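Local coordinates for Alpha/beta hydrolase fold protein (Chitinophaga pinensis, PDB 4PW0) that is an alpha/beta hydrolase fold protein, probably a serine hydrolase, whose substrate is not established, at residues A[9-17]-A[184-192]; A[225-236]-A[251-262]. All coordinates share one frame; numbering follows the deposited sequence. Where two conformers were deposited one is given.

Contact 1 of 2, residues A[9-17]-A[184-192]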
loop_
_atom_site.group_PDB
_atom_site.type_symbol
_atom_site.label_atom_id
_atom_site.label_comp_id
_atom_site.label_asym_id
_atom_site.label_seq_id
_atom_site.Cartn_x
_atom_site.Cartn_y
_atom_site.Cartn_z
ATOM N N ASN A 9 18.566 -7.821 -21.783
ATOM C CA ASN A 9 18.731 -9.106 -21.069
ATOM C C ASN A 9 17.778 -9.177 -19.867
ATOM O O ASN A 9 17.459 -8.174 -19.185
ATOM C CB ASN A 9 20.133 -9.291 -20.519
ATOM C CG ASN A 9 21.136 -9.747 -21.554
ATOM O OD1 ASN A 9 20.908 -10.654 -22.362
ATOM N ND2 ASN A 9 22.290 -9.185 -21.457
ATOM N N ASP A 10 17.280 -10.375 -19.662
ATOM C CA ASP A 10 16.402 -10.636 -18.549
ATOM C C ASP A 10 17.156 -11.324 -17.436
ATOM O O ASP A 10 18.375 -11.508 -17.482
ATOM C CB ASP A 10 15.159 -11.415 -19.005
ATOM C CG ASP A 10 15.432 -12.851 -19.346
ATOM O OD1 ASP A 10 16.604 -13.242 -19.364
ATOM O OD2 ASP A 10 14.452 -13.616 -19.623
ATOM N N HIS A 11 16.435 -11.664 -16.359
ATOM C CA HIS A 11 17.111 -12.214 -15.217
ATOM C C HIS A 11 17.891 -13.491 -15.557
ATOM O O HIS A 11 19.016 -13.715 -15.112
ATOM C CB HIS A 11 16.107 -12.489 -14.111
ATOM C CG HIS A 11 16.760 -12.857 -12.833
ATOM N ND1 HIS A 11 17.170 -11.915 -11.887
ATOM C CD2 HIS A 11 17.179 -14.057 -12.393
ATOM C CE1 HIS A 11 17.805 -12.553 -10.921
ATOM N NE2 HIS A 11 17.788 -13.850 -11.181
ATOM N N ALA A 12 17.291 -14.381 -16.350
ATOM C CA ALA A 12 17.928 -15.645 -16.651
ATOM C C ALA A 12 19.154 -15.484 -17.556
ATOM O O ALA A 12 20.077 -16.258 -17.428
ATOM C CB ALA A 12 16.928 -16.562 -17.336
ATOM N N THR A 13 19.153 -14.467 -18.435
ATOM C CA THR A 13 20.183 -14.363 -19.472
ATOM C C THR A 13 21.241 -13.295 -19.243
ATOM O O THR A 13 22.301 -13.346 -19.884
ATOM C CB THR A 13 19.536 -14.160 -20.852
ATOM O OG1 THR A 13 18.845 -12.911 -20.917
ATOM C CG2 THR A 13 18.588 -15.264 -21.172
ATOM N N ALA A 14 21.022 -12.353 -18.322
ATOM C CA ALA A 14 21.982 -11.274 -18.136
ATOM C C ALA A 14 23.330 -11.867 -17.648
ATOM O O ALA A 14 23.378 -12.572 -16.662
ATOM C CB ALA A 14 21.449 -10.253 -17.134
ATOM N N PRO A 15 24.473 -11.550 -18.335
ATOM C CA PRO A 15 25.704 -12.140 -17.897
ATOM C C PRO A 15 26.164 -11.511 -16.607
ATOM O O PRO A 15 25.908 -10.308 -16.381
ATOM C CB PRO A 15 26.695 -11.799 -19.017
ATOM C CG PRO A 15 26.116 -10.623 -19.668
ATOM C CD PRO A 15 24.616 -10.803 -19.577
ATOM N N THR A 16 26.866 -12.295 -15.804
ATOM C CA THR A 16 27.558 -11.745 -14.662
ATOM C C THR A 16 28.762 -10.944 -15.184
ATOM O O THR A 16 29.596 -11.447 -15.932
ATOM C CB THR A 16 27.911 -12.843 -13.672
ATOM O OG1 THR A 16 26.715 -13.594 -13.343
ATOM C CG2 THR A 16 28.549 -12.254 -12.423
ATOM N N GLN A 17 28.793 -9.675 -14.816
ATOM C CA GLN A 17 29.849 -8.738 -15.161
ATOM C C GLN A 17 30.690 -8.429 -13.935
ATOM O O GLN A 17 30.284 -8.689 -12.791
ATOM C CB GLN A 17 29.279 -7.477 -15.763
ATOM C CG GLN A 17 28.469 -7.734 -17.022
ATOM C CD GLN A 17 27.992 -6.459 -17.692
ATOM O OE1 GLN A 17 26.788 -6.137 -17.705
ATOM N NE2 GLN A 17 28.924 -5.707 -18.229
ATOM N N LEU A 184 13.393 -19.294 -8.171
ATOM C CA LEU A 184 14.857 -19.165 -7.946
ATOM C C LEU A 184 15.651 -20.241 -8.696
ATOM O O LEU A 184 16.868 -20.130 -8.850
ATOM C CB LEU A 184 15.222 -19.224 -6.465
ATOM C CG LEU A 184 14.629 -18.037 -5.679
ATOM C CD1 LEU A 184 15.098 -18.117 -4.248
ATOM C CD2 LEU A 184 14.957 -16.680 -6.232
ATOM N N TYR A 185 14.930 -21.250 -9.225
ATOM C CA TYR A 185 15.506 -22.317 -10.077
ATOM C C TYR A 185 15.711 -21.890 -11.537
ATOM O O TYR A 185 16.415 -22.594 -12.318
ATOM C CB TYR A 185 14.664 -23.565 -9.977
ATOM C CG TYR A 185 15.222 -24.958 -10.386
ATOM C CD1 TYR A 185 16.309 -25.518 -9.734
ATOM C CD2 TYR A 185 14.560 -25.742 -11.327
ATOM C CE1 TYR A 185 16.760 -26.814 -10.048
ATOM C CE2 TYR A 185 14.997 -27.023 -11.642
ATOM C CZ TYR A 185 16.105 -27.540 -11.037
ATOM O OH TYR A 185 16.551 -28.846 -11.332
ATOM N N GLU A 186 15.058 -20.824 -11.918
ATOM C CA GLU A 186 14.996 -20.403 -13.299
ATOM C C GLU A 186 16.353 -20.047 -13.877
ATOM O O GLU A 186 16.568 -20.323 -15.081
ATOM C CB GLU A 186 14.033 -19.236 -13.506
ATOM C CG GLU A 186 13.709 -19.034 -14.994
ATOM C CD GLU A 186 13.563 -17.639 -15.439
ATOM O OE1 GLU A 186 14.002 -16.724 -14.747
ATOM O OE2 GLU A 186 13.003 -17.448 -16.516
ATOM N N ARG A 187 17.256 -19.491 -13.055
ATOM C CA ARG A 187 18.599 -19.165 -13.524
ATOM C C ARG A 187 19.331 -20.458 -13.617
ATOM O O ARG A 187 19.743 -21.055 -12.589
ATOM C CB ARG A 187 19.308 -18.174 -12.569
ATOM C CG ARG A 187 20.731 -17.777 -12.899
ATOM C CD ARG A 187 20.854 -16.547 -13.768
ATOM N NE ARG A 187 22.241 -16.316 -14.166
ATOM C CZ ARG A 187 22.620 -15.260 -14.880
ATOM N NH1 ARG A 187 21.745 -14.358 -15.283
ATOM N NH2 ARG A 187 23.890 -15.115 -15.168
ATOM N N THR A 188 19.593 -20.866 -14.864
ATOM C CA THR A 188 20.255 -22.162 -15.096
ATOM C C THR A 188 21.758 -22.065 -15.323
ATOM O O THR A 188 22.532 -22.975 -15.042
ATOM C CB THR A 188 19.677 -22.841 -16.331
ATOM O OG1 THR A 188 19.861 -22.011 -17.490
ATOM C CG2 THR A 188 18.212 -23.113 -16.138
ATOM N N THR A 189 22.176 -20.925 -15.843
ATOM C CA THR A 189 23.483 -20.777 -16.403
ATOM C C THR A 189 24.255 -19.602 -15.782
ATOM O O THR A 189 23.631 -18.526 -15.566
ATOM C CB THR A 189 23.276 -20.597 -17.905
ATOM O OG1 THR A 189 22.494 -21.718 -18.389
ATOM C CG2 THR A 189 24.580 -20.521 -18.612
ATOM N N ASP A 190 25.552 -19.729 -15.547
ATOM C CA ASP A 190 26.386 -18.598 -15.061
ATOM C C ASP A 190 25.809 -18.082 -13.744
ATOM O O ASP A 190 25.544 -16.902 -13.574
ATOM C CB ASP A 190 26.415 -17.486 -16.135
ATOM C CG ASP A 190 27.363 -16.301 -15.852
ATOM O OD1 ASP A 190 28.371 -16.481 -15.147
ATOM O OD2 ASP A 190 27.093 -15.163 -16.443
ATOM N N ARG A 191 25.590 -19.022 -12.835
ATOM C CA ARG A 191 25.042 -18.715 -11.506
ATOM C C ARG A 191 26.133 -18.145 -10.621
ATOM O O ARG A 191 27.321 -18.330 -10.875
ATOM C CB ARG A 191 24.367 -19.975 -10.906
ATOM C CG ARG A 191 22.919 -20.243 -11.391
ATOM C CD ARG A 191 22.123 -21.326 -10.607
ATOM N NE ARG A 191 21.376 -20.855 -9.396
ATOM C CZ ARG A 191 20.051 -20.614 -9.286
ATOM N NH1 ARG A 191 19.189 -20.872 -10.242
ATOM N NH2 ARG A 191 19.537 -20.172 -8.110
ATOM N N ASP A 192 25.686 -17.386 -9.588
ATOM C CA ASP A 192 26.610 -16.830 -8.617
ATOM C C ASP A 192 27.100 -17.941 -7.675
ATOM O O ASP A 192 26.516 -19.052 -7.639
ATOM C CB ASP A 192 25.874 -15.730 -7.858
ATOM C CG ASP A 192 26.767 -14.735 -7.193
ATOM O OD1 ASP A 192 28.008 -14.916 -7.150
ATOM O OD2 ASP A 192 26.155 -13.708 -6.739
HETATM O O HOH W 1 22.775 -16.909 -17.863
HETATM O O HOH W 2 14.399 -14.381 -16.769
HETATM O O HOH W 3 20.116 -18.997 -16.947
HETATM O O HOH W 4 30.500 -14.783 -15.390
HETATM O O HOH W 5 29.713 -13.673 -17.311
#
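R187 carries this contact: its guanidinium donates to two backbone carbonyls of the loop 9-17, H11 O and A14 O. NH1 donates to H11 O at 2.8 Å and also to A14 O. NH2 donates to the same A14 O, so the end of the guanidinium grips one oxygen with both nitrogens. All three bonds lie in the guanidinium plane. A12 O sits over one face instead, 3.3 Å from NH1, at an angle too poor for a bond. R187 gets there by a bend at chi2 (91°), which turns an otherwise extended chain.

The second grip is D190 to T16. T16 N donates to D190 OD2 at 2.9 Å and nearly straight, 176°, meeting it on the syn side and tilted out of the carboxylate plane. T16 OG1 adds a weak bond to the same oxygen, and its stronger partner is R29.

The two loops belong to an alpha/beta hydrolase fold. Residues 9-17 lead into the edge strand 17-21, and residues 184-192 join helix 171-184 to helix 197-212.

Both gripping residues are themselves positioned. R187 NH2 donates to D190 O at 2.9 Å and forms a salt bridge with D190 OD2, so one loop presents both groups together. In the other loop, D10 OD1 accepts from T13 N, an Asx motif, and from T13 OG1, reached from opposite faces of its carboxylate plane. Waters fill in between. One donates to A12 O and T189 O and lies over the guanidinium centre, 3.4 Å above its plane. Another links A12 N to E186 OE1, which itself lies 3.9 Å from A12 CB. Outside the pair, H11 N bonds N58 OD1 on helix 54-61.

Contact 2 of 2, residues A[225-236]-A[251-262]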
loop_
_atom_site.group_PDB
_atom_site.type_symbol
_atom_site.label_atom_id
_atom_site.label_comp_id
_atom_site.label_asym_id
_atom_site.label_seq_id
_atom_site.Cartn_x
_atom_site.Cartn_y
_atom_site.Cartn_z
ATOM N N PRO A 225 11.158 10.690 -1.634
ATOM C CA PRO A 225 10.009 9.762 -1.694
ATOM C C PRO A 225 10.467 8.325 -1.360
ATOM O O PRO A 225 11.482 7.852 -1.889
ATOM C CB PRO A 225 9.555 9.846 -3.142
ATOM C CG PRO A 225 10.245 11.050 -3.721
ATOM C CD PRO A 225 11.523 11.176 -2.962
ATOM N N VAL A 226 9.709 7.666 -0.489
ATOM C CA VAL A 226 10.024 6.306 -0.066
ATOM C C VAL A 226 8.790 5.448 -0.226
ATOM O O VAL A 226 7.667 5.884 0.093
ATOM C CB VAL A 226 10.498 6.255 1.412
ATOM C CG1 VAL A 226 10.926 4.840 1.806
ATOM C CG2 VAL A 226 11.665 7.214 1.631
ATOM N N PHE A 227 8.997 4.196 -0.637
ATOM C CA PHE A 227 7.923 3.214 -0.671
ATOM C C PHE A 227 8.353 2.067 0.235
ATOM O O PHE A 227 9.406 1.435 -0.019
ATOM C CB PHE A 227 7.744 2.739 -2.094
ATOM C CG PHE A 227 6.721 1.663 -2.281
ATOM C CD1 PHE A 227 5.562 1.625 -1.498
ATOM C CD2 PHE A 227 6.904 0.699 -3.243
ATOM C CE1 PHE A 227 4.582 0.663 -1.717
ATOM C CE2 PHE A 227 5.929 -0.256 -3.474
ATOM C CZ PHE A 227 4.795 -0.300 -2.689
ATOM N N VAL A 228 7.588 1.823 1.300
ATOM C CA VAL A 228 7.942 0.826 2.324
ATOM C C VAL A 228 6.950 -0.333 2.146
ATOM O O VAL A 228 5.742 -0.117 2.198
ATOM C CB VAL A 228 7.807 1.399 3.737
ATOM C CG1 VAL A 228 8.134 0.342 4.761
ATOM C CG2 VAL A 228 8.682 2.637 3.959
ATOM N N VAL A 229 7.486 -1.544 1.994
ATOM C CA VAL A 229 6.670 -2.759 1.823
ATOM C C VAL A 229 7.021 -3.761 2.930
ATOM O O VAL A 229 8.197 -3.980 3.284
ATOM C CB VAL A 229 6.938 -3.401 0.452
ATOM C CG1 VAL A 229 6.251 -4.759 0.304
ATOM C CG2 VAL A 229 6.515 -2.459 -0.659
ATOM N N GLN A 230 5.985 -4.385 3.480
ATOM C CA GLN A 230 6.166 -5.388 4.530
ATOM C C GLN A 230 4.974 -6.338 4.539
ATOM O O GLN A 230 3.902 -5.994 4.029
ATOM C CB GLN A 230 6.358 -4.643 5.855
ATOM C CG GLN A 230 6.611 -5.469 7.106
ATOM C CD GLN A 230 7.774 -6.415 6.952
ATOM O OE1 GLN A 230 7.653 -7.429 6.243
ATOM N NE2 GLN A 230 8.882 -6.155 7.614
ATOM N N GLY A 231 5.179 -7.533 5.092
ATOM C CA GLY A 231 4.088 -8.457 5.284
ATOM C C GLY A 231 3.400 -8.269 6.638
ATOM O O GLY A 231 3.881 -7.530 7.480
ATOM N N SER A 232 2.315 -9.008 6.854
ATOM C CA SER A 232 1.559 -8.906 8.083
ATOM C C SER A 232 2.340 -9.312 9.322
ATOM O O SER A 232 2.057 -8.800 10.417
ATOM C CB SER A 232 0.283 -9.739 7.969
ATOM O OG SER A 232 0.550 -11.108 7.643
ATOM N N ASN A 233 3.313 -10.216 9.213
ATOM C CA ASN A 233 4.082 -10.667 10.375
ATOM C C ASN A 233 5.510 -11.059 10.030
ATOM O O ASN A 233 5.840 -12.228 9.868
ATOM C CB ASN A 233 3.375 -11.804 11.086
ATOM C CG ASN A 233 4.100 -12.239 12.306
ATOM O OD1 ASN A 233 4.873 -11.498 12.942
ATOM N ND2 ASN A 233 3.864 -13.524 12.638
ATOM N N ASP A 234 6.376 -10.050 9.945
ATOM C CA ASP A 234 7.804 -10.246 9.737
ATOM C C ASP A 234 8.422 -10.446 11.142
ATOM O O ASP A 234 8.549 -9.514 11.924
ATOM C CB ASP A 234 8.432 -9.056 9.016
ATOM C CG ASP A 234 9.907 -9.191 8.809
ATOM O OD1 ASP A 234 10.565 -9.960 9.518
ATOM O OD2 ASP A 234 10.441 -8.471 7.897
ATOM N N GLU A 235 8.730 -11.708 11.462
ATOM C CA GLU A 235 9.332 -12.078 12.753
ATOM C C GLU A 235 10.715 -11.467 12.999
ATOM O O GLU A 235 11.112 -11.197 14.145
ATOM C CB GLU A 235 9.452 -13.625 12.862
ATOM C CG GLU A 235 10.017 -14.099 14.196
ATOM C CD GLU A 235 9.960 -15.601 14.499
ATOM O OE1 GLU A 235 9.830 -16.460 13.593
ATOM O OE2 GLU A 235 10.069 -15.913 15.722
HETATM N N MSE A 236 11.493 -11.312 11.924
HETATM C CA MSE A 236 12.849 -10.810 12.028
HETATM C C MSE A 236 12.884 -9.325 12.367
HETATM O O MSE A 236 13.723 -8.883 13.148
HETATM C CB MSE A 236 13.546 -11.078 10.675
HETATM C CG MSE A 236 14.990 -10.608 10.650
HETATM SE SE MSE A 236 15.786 -10.802 8.877
HETATM C CE MSE A 236 15.639 -12.725 8.724
ATOM N N ASP A 251 7.837 11.527 3.628
ATOM C CA ASP A 251 7.221 11.249 2.327
ATOM C C ASP A 251 7.281 9.765 1.967
ATOM O O ASP A 251 7.790 9.398 0.922
ATOM C CB ASP A 251 7.847 12.104 1.209
ATOM C CG ASP A 251 7.069 12.051 -0.085
ATOM O OD1 ASP A 251 5.828 11.801 -0.023
ATOM O OD2 ASP A 251 7.695 12.253 -1.167
ATOM N N ALA A 252 6.771 8.941 2.869
ATOM C CA ALA A 252 6.714 7.493 2.609
ATOM C C ALA A 252 5.290 7.018 2.377
ATOM O O ALA A 252 4.357 7.369 3.123
ATOM C CB ALA A 252 7.334 6.669 3.748
ATOM N N ILE A 253 5.160 6.162 1.362
ATOM C CA ILE A 253 3.953 5.354 1.178
ATOM C C ILE A 253 4.224 3.986 1.827
ATOM O O ILE A 253 5.303 3.423 1.661
ATOM C CB ILE A 253 3.657 5.141 -0.327
ATOM C CG1 ILE A 253 3.402 6.438 -1.058
ATOM C CG2 ILE A 253 2.548 4.130 -0.530
ATOM C CD1 ILE A 253 3.652 6.364 -2.550
ATOM N N LEU A 254 3.259 3.472 2.583
ATOM C CA LEU A 254 3.376 2.129 3.148
ATOM C C LEU A 254 2.432 1.190 2.428
ATOM O O LEU A 254 1.260 1.554 2.187
ATOM C CB LEU A 254 2.958 2.130 4.632
ATOM C CG LEU A 254 3.066 0.829 5.391
ATOM C CD1 LEU A 254 4.491 0.342 5.501
ATOM C CD2 LEU A 254 2.443 0.979 6.775
ATOM N N SER A 255 2.878 -0.031 2.164
ATOM C CA SER A 255 2.022 -1.155 1.754
ATOM C C SER A 255 2.283 -2.340 2.674
ATOM O O SER A 255 3.439 -2.744 2.828
ATOM C CB SER A 255 2.384 -1.582 0.308
ATOM O OG SER A 255 1.894 -0.714 -0.730
ATOM N N LEU A 256 1.224 -2.882 3.273
ATOM C CA LEU A 256 1.329 -4.128 4.014
ATOM C C LEU A 256 0.521 -5.216 3.305
ATOM O O LEU A 256 -0.626 -5.001 2.878
ATOM C CB LEU A 256 0.837 -4.003 5.450
ATOM C CG LEU A 256 1.501 -2.963 6.323
ATOM C CD1 LEU A 256 0.918 -3.000 7.723
ATOM C CD2 LEU A 256 2.995 -3.148 6.343
ATOM N N TYR A 257 1.160 -6.382 3.186
ATOM C CA TYR A 257 0.595 -7.509 2.431
ATOM C C TYR A 257 0.061 -8.617 3.359
ATOM O O TYR A 257 0.680 -8.901 4.381
ATOM C CB TYR A 257 1.627 -8.108 1.452
ATOM C CG TYR A 257 2.161 -7.177 0.380
ATOM C CD1 TYR A 257 1.557 -5.979 0.061
ATOM C CD2 TYR A 257 3.268 -7.565 -0.379
ATOM C CE1 TYR A 257 2.034 -5.145 -0.960
ATOM C CE2 TYR A 257 3.748 -6.750 -1.368
ATOM C CZ TYR A 257 3.171 -5.570 -1.660
ATOM O OH TYR A 257 3.701 -4.777 -2.680
ATOM N N PRO A 258 -1.068 -9.218 2.992
ATOM C CA PRO A 258 -1.760 -10.113 3.951
ATOM C C PRO A 258 -1.131 -11.475 4.094
ATOM O O PRO A 258 -0.599 -12.060 3.124
ATOM C CB PRO A 258 -3.147 -10.242 3.328
ATOM C CG PRO A 258 -2.943 -9.991 1.853
ATOM C CD PRO A 258 -1.879 -8.913 1.810
ATOM N N ASP A 259 -1.242 -12.010 5.308
ATOM C CA ASP A 259 -0.822 -13.396 5.614
ATOM C C ASP A 259 0.561 -13.683 5.057
ATOM O O ASP A 259 0.788 -14.721 4.415
ATOM C CB ASP A 259 -1.835 -14.430 5.143
ATOM C CG ASP A 259 -1.552 -15.821 5.726
ATOM O OD1 ASP A 259 -1.047 -15.894 6.856
ATOM O OD2 ASP A 259 -1.869 -16.762 4.980
ATOM N N ALA A 260 1.489 -12.776 5.365
ATOM C CA ALA A 260 2.822 -12.801 4.809
ATOM C C ALA A 260 3.833 -12.420 5.868
ATOM O O ALA A 260 3.469 -11.977 6.965
ATOM C CB ALA A 260 2.878 -11.884 3.606
ATOM N N ALA A 261 5.116 -12.601 5.549
ATOM C CA ALA A 261 6.145 -12.438 6.563
ATOM C C ALA A 261 7.315 -11.687 5.966
ATOM O O ALA A 261 7.126 -10.784 5.137
ATOM C CB ALA A 261 6.543 -13.818 7.117
ATOM N N HIS A 262 8.525 -11.991 6.415
ATOM C CA HIS A 262 9.699 -11.243 6.003
ATOM C C HIS A 262 9.920 -11.235 4.488
ATOM O O HIS A 262 10.466 -10.270 3.960
ATOM C CB HIS A 262 10.890 -11.792 6.767
ATOM C CG HIS A 262 12.184 -11.144 6.436
ATOM N ND1 HIS A 262 12.439 -9.805 6.642
ATOM C CD2 HIS A 262 13.309 -11.658 5.883
ATOM C CE1 HIS A 262 13.669 -9.532 6.249
ATOM N NE2 HIS A 262 14.193 -10.630 5.756
HETATM O O HOH W 6 8.914 -7.961 3.891
HETATM O O HOH W 7 9.178 -13.480 9.120
#
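H262 and D234 lie side by side and point the same way, with ring and carboxylate planes 60° apart. They lie in the loops just past the C-terminal ends of two parallel strands, 226-231 and 252-257, joined through helix 240-248 in a beta-alpha-beta unit of the alpha/beta hydrolase fold. H262 ND1 donates to D234 OD2 at 2.7 Å. The acceptor lies in the ring plane, while the ring nitrogen meets the carboxylate on its syn side, 34° out of plane. Q230 NE2 reaches D234 OD2 on the anti side at 2.8 Å, from the opposite face of the carboxylate. Two donors therefore fix D234 OD2. With S110, which the H262 side chain touches, the pair is consistent with a Ser-His-Asp triad.

M236, a selenomethionine, lies over one face of the H262 ring. Its SE is 3.8 Å from the ring centroid, offset toward the rim, and CE makes a CH-pi contact with the same ring.

Six backbone hydrogen bonds join the two segments, from V226 N to D251 O at one end to Y257 N to Q230 O at the other. On one side of the sheet V228 CG1 packs on L254 CD1 at 3.7 Å, and Q230 CB on L256 CD2. The other side holds F227, V229, I253, S255 and Y257. There V229 CG1 touches Y257 CE2 at 3.6 Å. L254, S255 and L256 also pair antiparallel with a strand of the second subunit, so the sheet continues across the interface.

Past the strands, S232 OG accepts from A260 N at 3.0 Å and so ties the two loops together. One water donates to both Q230 OE1 and H262 O.

Overall arrangement
Both segments of contact 1 precede those of contact 2 in the sequence. Their centres are 28 Å apart and their nearest atoms about 12 Å apart, so they do not touch. Both relate to the one mixed sheet, but at opposite ends of its strand order within this chain. Segment 9-17 runs into strand 17-21 at one end. Contact 2 pairs strand 226-231 with the last strand at the other, 252-257, beyond which the second subunit adds its own strand. Contact 1 ties the N-terminal loop to the connection between helices 171-184 and 197-212. Contact 2 lies deeper and holds the probable catalytic histidine and aspartate. No other chain of the assembly touches contact 1.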